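PDB 6QAZ: cyanophage-like gp41-1 intein from Metagenome, which is a naturally split intein that probably excises itself from a precursor protein and joins the flanking segments by a peptide bond. Local coordinates for residues Gly57-Pro69 against Asn116-Asn128. Residues are numbered along the deposited sequence; the frame is centred on the assembly and turned at random. Where two conformers were deposited one is given.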
# COMPACT_ATOMS: atom_id res chain seq x y z
N GLY A 57 -5.59 -3.10 -14.21
CA GLY A 57 -5.11 -4.42 -13.81
C GLY A 57 -4.32 -4.44 -12.52
O GLY A 57 -4.15 -5.52 -11.95
N LYS A 58 -3.80 -3.30 -12.07
CA LYS A 58 -2.93 -3.32 -10.90
C LYS A 58 -3.71 -3.82 -9.68
O LYS A 58 -4.88 -3.48 -9.50
CB LYS A 58 -2.34 -1.95 -10.64
CG LYS A 58 -1.42 -1.44 -11.72
CD LYS A 58 -0.85 -0.11 -11.37
CE LYS A 58 0.11 0.49 -12.37
NZ LYS A 58 -0.46 0.64 -13.70
N GLU A 59 -3.03 -4.57 -8.84
CA GLU A 59 -3.63 -5.17 -7.64
C GLU A 59 -2.78 -4.90 -6.43
O GLU A 59 -1.53 -4.83 -6.53
CB GLU A 59 -3.73 -6.71 -7.77
CG GLU A 59 -4.67 -7.25 -8.77
CD GLU A 59 -4.45 -8.77 -8.95
OE1 GLU A 59 -3.89 -9.46 -8.02
OE2 GLU A 59 -4.94 -9.25 -9.92
N ILE A 60 -3.41 -4.87 -5.28
CA ILE A 60 -2.71 -4.82 -3.99
C ILE A 60 -3.54 -5.59 -2.98
O ILE A 60 -4.78 -5.53 -3.04
CB ILE A 60 -2.39 -3.38 -3.57
CG1 ILE A 60 -1.57 -3.31 -2.35
CG2 ILE A 60 -3.65 -2.59 -3.39
CD1 ILE A 60 -0.93 -1.92 -2.14
N ILE A 61 -2.88 -6.25 -2.07
CA ILE A 61 -3.54 -7.01 -0.98
C ILE A 61 -3.17 -6.35 0.33
O ILE A 61 -1.99 -6.18 0.65
CB ILE A 61 -3.16 -8.49 -1.06
CG1 ILE A 61 -3.79 -9.13 -2.30
CG2 ILE A 61 -3.62 -9.23 0.20
CD1 ILE A 61 -3.33 -10.54 -2.54
N CYS A 62 -4.20 -6.06 1.12
CA CYS A 62 -4.00 -5.30 2.36
C CYS A 62 -5.05 -5.69 3.38
O CYS A 62 -6.03 -6.37 3.09
CB CYS A 62 -4.04 -3.80 2.09
SG CYS A 62 -5.64 -3.21 1.47
N SER A 63 -4.89 -5.18 4.59
CA SER A 63 -5.89 -5.36 5.65
C SER A 63 -6.97 -4.29 5.56
O SER A 63 -6.86 -3.30 4.82
CB SER A 63 -5.23 -5.35 7.00
OG SER A 63 -4.69 -4.08 7.28
N GLU A 64 -8.02 -4.47 6.36
CA GLU A 64 -9.18 -3.59 6.25
C GLU A 64 -8.89 -2.16 6.71
O GLU A 64 -9.60 -1.25 6.28
CB GLU A 64 -10.41 -4.10 7.00
CG GLU A 64 -10.28 -4.06 8.50
CD GLU A 64 -11.53 -4.45 9.24
OE1 GLU A 64 -12.62 -4.24 8.66
OE2 GLU A 64 -11.41 -4.95 10.38
N GLU A 65 -7.89 -1.98 7.56
CA GLU A 65 -7.63 -0.63 8.07
C GLU A 65 -6.51 0.06 7.30
O GLU A 65 -6.23 1.24 7.59
CB GLU A 65 -7.46 -0.57 9.53
CG GLU A 65 -6.17 -0.96 9.98
CD GLU A 65 -5.99 -2.42 10.26
OE1 GLU A 65 -5.65 -2.76 11.40
OE2 GLU A 65 -6.18 -3.22 9.30
N HIS A 66 -5.90 -0.60 6.33
CA HIS A 66 -4.77 0.01 5.62
C HIS A 66 -5.25 1.17 4.75
O HIS A 66 -6.20 1.03 3.96
CB HIS A 66 -4.09 -1.06 4.77
CG HIS A 66 -2.87 -0.51 4.13
ND1 HIS A 66 -1.66 -0.40 4.76
CD2 HIS A 66 -2.71 0.13 2.95
CE1 HIS A 66 -0.84 0.31 4.02
NE2 HIS A 66 -1.44 0.61 2.92
N LEU A 67 -4.60 2.31 4.86
CA LEU A 67 -5.03 3.56 4.19
C LEU A 67 -4.41 3.73 2.82
O LEU A 67 -3.25 3.38 2.56
CB LEU A 67 -4.64 4.74 5.07
CG LEU A 67 -5.32 4.85 6.41
CD1 LEU A 67 -4.56 5.82 7.31
CD2 LEU A 67 -6.77 5.28 6.27
N PHE A 68 -5.20 4.39 1.98
CA PHE A 68 -4.76 4.86 0.66
C PHE A 68 -5.17 6.30 0.46
O PHE A 68 -6.31 6.68 0.78
CB PHE A 68 -5.44 4.08 -0.48
CG PHE A 68 -5.07 2.64 -0.52
CD1 PHE A 68 -5.70 1.71 0.31
CD2 PHE A 68 -4.08 2.18 -1.38
CE1 PHE A 68 -5.33 0.39 0.31
CE2 PHE A 68 -3.74 0.85 -1.41
CZ PHE A 68 -4.37 -0.04 -0.56
N PRO A 69 -4.33 7.11 -0.18
CA PRO A 69 -4.74 8.45 -0.57
C PRO A 69 -5.79 8.36 -1.67
O PRO A 69 -5.69 7.56 -2.60
CB PRO A 69 -3.46 9.13 -1.05
CG PRO A 69 -2.52 8.04 -1.33
CD PRO A 69 -2.93 6.85 -0.51
N ASN A 116 5.89 12.34 3.62
CA ASN A 116 4.42 12.29 3.51
C ASN A 116 3.83 10.94 3.89
O ASN A 116 2.61 10.79 3.78
CB ASN A 116 3.99 12.71 2.11
CG ASN A 116 4.36 11.74 1.01
OD1 ASN A 116 4.96 10.69 1.24
ND2 ASN A 116 4.01 12.11 -0.20
N HIS A 117 4.64 10.00 4.33
CA HIS A 117 4.14 8.68 4.79
C HIS A 117 3.55 7.84 3.66
O HIS A 117 2.89 6.85 3.96
CB HIS A 117 3.14 8.77 5.93
CG HIS A 117 3.67 9.47 7.08
ND1 HIS A 117 4.77 9.10 7.76
CD2 HIS A 117 3.22 10.57 7.65
CE1 HIS A 117 5.00 9.97 8.76
NE2 HIS A 117 4.05 10.86 8.71
N LEU A 118 3.83 8.18 2.42
CA LEU A 118 3.31 7.42 1.28
C LEU A 118 4.43 6.64 0.59
O LEU A 118 5.63 6.99 0.70
CB LEU A 118 2.64 8.34 0.25
CG LEU A 118 1.60 9.32 0.80
CD1 LEU A 118 0.98 10.11 -0.34
CD2 LEU A 118 0.54 8.61 1.62
N PHE A 119 4.04 5.65 -0.19
CA PHE A 119 4.96 4.98 -1.10
C PHE A 119 4.15 4.26 -2.16
O PHE A 119 2.99 3.87 -1.92
CB PHE A 119 5.94 4.03 -0.39
CG PHE A 119 5.33 2.96 0.49
CD1 PHE A 119 4.92 1.75 -0.01
CD2 PHE A 119 5.22 3.18 1.82
CE1 PHE A 119 4.41 0.77 0.82
CE2 PHE A 119 4.75 2.19 2.65
CZ PHE A 119 4.29 1.00 2.15
N TYR A 120 4.75 4.04 -3.31
CA TYR A 120 4.13 3.20 -4.33
C TYR A 120 4.32 1.72 -3.98
O TYR A 120 5.42 1.26 -3.69
CB TYR A 120 4.75 3.49 -5.70
CG TYR A 120 4.32 4.82 -6.29
CD1 TYR A 120 3.02 5.02 -6.72
CD2 TYR A 120 5.18 5.91 -6.41
CE1 TYR A 120 2.57 6.21 -7.25
CE2 TYR A 120 4.74 7.12 -6.97
CZ TYR A 120 3.43 7.26 -7.38
OH TYR A 120 2.93 8.42 -7.95
N ALA A 121 3.23 0.99 -4.05
CA ALA A 121 3.16 -0.44 -3.71
C ALA A 121 2.50 -1.12 -4.89
O ALA A 121 1.34 -0.81 -5.20
CB ALA A 121 2.38 -0.61 -2.43
N ASN A 122 3.23 -1.97 -5.59
CA ASN A 122 2.73 -2.50 -6.90
C ASN A 122 2.29 -1.34 -7.81
O ASN A 122 1.32 -1.47 -8.56
CB ASN A 122 1.62 -3.50 -6.71
CG ASN A 122 2.02 -4.68 -5.87
OD1 ASN A 122 3.20 -5.01 -5.73
ND2 ASN A 122 1.06 -5.34 -5.32
N ASP A 123 3.00 -0.22 -7.75
CA ASP A 123 2.74 0.95 -8.60
C ASP A 123 1.44 1.68 -8.23
O ASP A 123 1.02 2.56 -8.98
CB ASP A 123 2.80 0.64 -10.08
CG ASP A 123 4.15 0.21 -10.56
OD1 ASP A 123 5.12 0.79 -10.10
OD2 ASP A 123 4.21 -0.65 -11.46
N ILE A 124 0.86 1.37 -7.07
CA ILE A 124 -0.32 2.06 -6.53
C ILE A 124 0.16 2.91 -5.36
O ILE A 124 0.83 2.42 -4.47
CB ILE A 124 -1.38 1.05 -6.07
CG1 ILE A 124 -1.82 0.15 -7.22
CG2 ILE A 124 -2.55 1.78 -5.43
CD1 ILE A 124 -2.74 -0.97 -6.82
N LEU A 125 -0.22 4.19 -5.33
CA LEU A 125 0.19 5.04 -4.20
C LEU A 125 -0.60 4.62 -2.97
O LEU A 125 -1.84 4.59 -2.96
CB LEU A 125 -0.05 6.50 -4.54
CG LEU A 125 0.59 7.49 -3.58
CD1 LEU A 125 2.11 7.41 -3.57
CD2 LEU A 125 0.17 8.90 -3.98
N THR A 126 0.11 4.30 -1.90
CA THR A 126 -0.51 3.87 -0.66
C THR A 126 0.09 4.62 0.51
O THR A 126 1.17 5.22 0.40
CB THR A 126 -0.42 2.35 -0.50
OG1 THR A 126 -1.35 1.93 0.50
CG2 THR A 126 0.94 1.86 -0.08
N HIS A 127 -0.63 4.65 1.62
CA HIS A 127 -0.09 5.17 2.87
C HIS A 127 0.65 4.05 3.56
O HIS A 127 0.32 2.86 3.36
CB HIS A 127 -1.25 5.71 3.67
CG HIS A 127 -0.88 6.45 4.87
ND1 HIS A 127 -0.47 5.87 6.05
CD2 HIS A 127 -0.84 7.78 5.07
CE1 HIS A 127 -0.22 6.85 6.92
NE2 HIS A 127 -0.47 8.00 6.37
N ASN A 128 1.63 4.39 4.36
CA ASN A 128 2.32 3.36 5.13
C ASN A 128 1.34 2.59 5.99
O ASN A 128 1.54 1.38 6.20
CB ASN A 128 3.58 3.89 5.81
CG ASN A 128 3.48 5.02 6.82
OD1 ASN A 128 4.46 5.75 7.01
ND2 ASN A 128 2.38 5.15 7.53
OXT ASN A 128 0.35 3.24 6.45
O HOH W 1 -0.08 -6.71 -2.60
O HOH W 2 -0.08 -0.55 6.96
O HOH W 3 -2.26 2.40 6.67
O HOH W 4 -3.94 6.06 -4.13
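The backbones of 57-69 and 116-128 come closest at F68 and T126, with CA atoms 4.6 Å apart, and are joined backbone to backbone by a single hydrogen bond, H127 N to L67 O (3.1 Å). T126 is the hub. With chi1 at -163° its OG1 is swung away from the backbone N and reaches the edge of the H66 ring, hydrogen-bonding NE2 at 2.8 Å; the same oxygen lies 3.2 Å above the plane of the F68 ring, offset toward its rim. Waters hold the C-terminal carboxylate of N128: one links H66 ND1 to its O, another links L67 N to OXT, which lies in the ring plane of H127 and accepts from its ND1 (2.8 Å). L67 packs CB to CB on H127 and sets CD1 over the rim of one face of its ring, opposite H117 O. P69 lays CG on L125 CD2 at 3.9 Å. At the hairpin turn, N122 ND2 donates to E59 O (2.9 Å, 153°), while I60 CD1 meets A121 CB and I124 CD1 wedges between K58 CB and I60 CG2. The group of H66, T126, H127 and N128 is consistent with the splicing centre of a HINT-fold intein, H66 being the probable block B histidine and H127-N128 the probable penultimate histidine and terminal asparagine. Strand 45-54 pairs with 59-63 and touches F68, and strand 73-75 packs E74 against L67, P69 and H127.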